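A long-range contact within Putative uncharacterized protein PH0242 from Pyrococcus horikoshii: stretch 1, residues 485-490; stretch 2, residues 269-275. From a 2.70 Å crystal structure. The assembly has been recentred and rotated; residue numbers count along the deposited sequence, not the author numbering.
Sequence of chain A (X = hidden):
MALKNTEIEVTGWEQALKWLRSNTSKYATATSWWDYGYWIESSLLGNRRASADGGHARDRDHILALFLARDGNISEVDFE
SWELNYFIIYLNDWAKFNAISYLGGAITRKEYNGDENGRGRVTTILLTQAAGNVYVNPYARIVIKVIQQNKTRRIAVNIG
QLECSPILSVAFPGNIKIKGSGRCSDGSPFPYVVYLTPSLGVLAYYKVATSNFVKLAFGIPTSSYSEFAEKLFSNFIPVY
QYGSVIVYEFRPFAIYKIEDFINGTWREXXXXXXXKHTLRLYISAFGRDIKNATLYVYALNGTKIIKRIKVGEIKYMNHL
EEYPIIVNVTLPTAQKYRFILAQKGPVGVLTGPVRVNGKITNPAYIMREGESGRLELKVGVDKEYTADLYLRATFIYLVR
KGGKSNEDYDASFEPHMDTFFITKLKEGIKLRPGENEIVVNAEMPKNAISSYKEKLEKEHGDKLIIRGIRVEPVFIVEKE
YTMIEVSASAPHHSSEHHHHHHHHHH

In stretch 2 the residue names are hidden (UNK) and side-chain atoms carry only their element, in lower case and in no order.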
# COMPACT_ATOMS: atom_id res chain seq x y z
N GLU A 485 3.91 15.02 -8.33
CA GLU A 485 4.30 16.43 -8.32
C GLU A 485 5.63 16.61 -9.04
O GLU A 485 6.62 15.93 -8.75
CB GLU A 485 4.41 16.95 -6.90
CG GLU A 485 3.09 16.89 -6.17
CD GLU A 485 3.11 17.64 -4.85
OE1 GLU A 485 4.08 17.46 -4.07
OE2 GLU A 485 2.14 18.40 -4.60
N VAL A 486 5.64 17.51 -10.02
CA VAL A 486 6.83 17.78 -10.83
C VAL A 486 7.21 19.24 -10.62
O VAL A 486 6.37 20.15 -10.81
CB VAL A 486 6.57 17.50 -12.33
CG1 VAL A 486 7.79 17.81 -13.18
CG2 VAL A 486 6.17 16.04 -12.54
N SER A 487 8.46 19.46 -10.21
CA SER A 487 9.01 20.82 -10.09
C SER A 487 9.11 21.45 -11.45
O SER A 487 9.46 20.77 -12.44
CB SER A 487 10.40 20.79 -9.51
OG SER A 487 10.36 20.36 -8.17
N ALA A 488 8.81 22.75 -11.51
CA ALA A 488 9.13 23.51 -12.72
C ALA A 488 10.64 23.78 -12.84
O ALA A 488 11.38 23.77 -11.87
CB ALA A 488 8.32 24.79 -12.76
N SER A 489 11.12 23.96 -14.06
CA SER A 489 12.51 24.33 -14.25
C SER A 489 12.60 25.86 -14.26
O SER A 489 11.59 26.53 -14.52
CB SER A 489 13.02 23.76 -15.57
OG SER A 489 12.31 24.33 -16.66
N ALA A 490 13.80 26.40 -13.98
CA ALA A 490 14.10 27.83 -14.22
C ALA A 490 13.76 28.21 -15.68
O ALA A 490 14.03 27.41 -16.58
CB ALA A 490 15.57 28.09 -13.95
N UNK A 269 11.85 12.71 -18.19
CA UNK A 269 12.09 14.02 -17.60
C UNK A 269 12.00 14.01 -16.09
O UNK A 269 11.29 13.18 -15.52
c UNK A 269 11.41 15.32 -19.63
c UNK A 269 11.11 15.08 -18.16
c UNK A 269 9.64 14.70 -17.95
N UNK A 270 12.75 14.91 -15.47
CA UNK A 270 12.64 15.23 -14.06
C UNK A 270 11.78 16.47 -14.06
O UNK A 270 10.58 16.37 -14.26
N UNK A 271 12.39 17.65 -13.92
CA UNK A 271 11.69 18.94 -14.01
C UNK A 271 11.03 19.20 -15.37
O UNK A 271 11.39 18.60 -16.38
c UNK A 271 14.52 21.18 -10.41
c UNK A 271 14.00 21.24 -11.85
c UNK A 271 12.65 20.09 -13.66
c UNK A 271 13.21 19.99 -12.24
n UNK A 271 15.75 20.33 -10.30
N UNK A 272 10.04 20.10 -15.38
CA UNK A 272 9.36 20.54 -16.60
C UNK A 272 9.38 22.08 -16.70
O UNK A 272 9.12 22.78 -15.72
c UNK A 272 6.14 18.29 -16.71
c UNK A 272 7.61 18.60 -17.00
c UNK A 272 7.91 20.05 -16.62
c UNK A 272 7.92 18.32 -18.47
N UNK A 273 9.68 22.60 -17.88
CA UNK A 273 9.66 24.05 -18.14
C UNK A 273 8.24 24.51 -18.38
O UNK A 273 7.43 23.75 -18.89
c UNK A 273 10.47 24.35 -19.39
o UNK A 273 9.85 23.77 -20.54
N UNK A 274 7.93 25.77 -18.05
CA UNK A 274 6.64 26.32 -18.56
C UNK A 274 6.66 26.31 -20.09
O UNK A 274 7.74 26.23 -20.67
c UNK A 274 6.64 27.77 -18.04
c UNK A 274 7.67 27.80 -16.94
c UNK A 274 8.69 26.74 -17.23
N UNK A 275 5.51 26.40 -20.75
CA UNK A 275 5.42 26.32 -22.20
C UNK A 275 4.70 25.03 -22.61
O UNK A 275 4.27 24.25 -21.74

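Position 269 carries three side-chain carbons, one bearing the other two, a fork right at the beta carbon. Its CB points toward stretch 1, but the side chain does not reach it. That shape is valine, so Val269.

Position 270 has no side-chain atoms at all and contributes backbone: its O lies 3.3 Å from CG1 of Val486. It is glycine. There would be room for a CB on Gly270 as far as stretch 1 is concerned, so this contact does not by itself demand the bare residue.

Position 271 has four carbons in a row ending in a nitrogen, an unbranched chain. It leaves the backbone sideways and its end leads away, so the contact uses the aliphatic part: the second carbon of the row is 4.0 Å from CB of Ser487, and the third is 3.6 Å from O of Ala488. Such a chain can only be lysine, and the amino group of Lys271 takes no part in the pairing.

Position 272 holds four carbons, forked at the second, and that forked carbon lies 3.9 Å from CG1 of Val486, an apolar contact between two buried residues. A fork one bond beyond the beta carbon means leucine. Although the CA-to-CB bond of Leu272 points away overall, its CG is the atom that makes this contact.

Position 273 shows one carbon followed by one oxygen. The side chain points away overall, although its CB lies 3.3 Å from OG of Ser489. This is serine; OG of Ser273 makes a weak hydrogen bond to the backbone O of position 274, 3.2 Å away.

At position 274 three carbons close a ring onto the backbone N, and the ring carbon bonded to that N lies 4.0 Å from O of Ser489. The ring identifies proline. With its nitrogen closed off as a donor, Pro274 meets stretch 1 through carbon, its CD.

Position 275, again without side-chain atoms, does not touch stretch 1 and is glycine. The phi of 112° and psi of -178° at Gly275 would jam a CB against the preceding carbonyl O, so the backbone itself calls for glycine.

The contact works through one beta bridge, Ala488 with Leu272. Leu272 spends both polar backbone atoms on it: its N donates to O of Ser487 at 3.1 Å, and its O accepts from N of Ser489 at 2.9 Å. CA-H...O contacts accompany each acceptor, Lys271 CA to Ser487 O at 3.3 Å and Ala488 CA to Leu272 O at 3.1 Å. The rule to take away is that backbone sets the register, while Val486 and Leu272 add an apolar contact beside it.

Stretch 2, residues 269-275: VGKLSPG
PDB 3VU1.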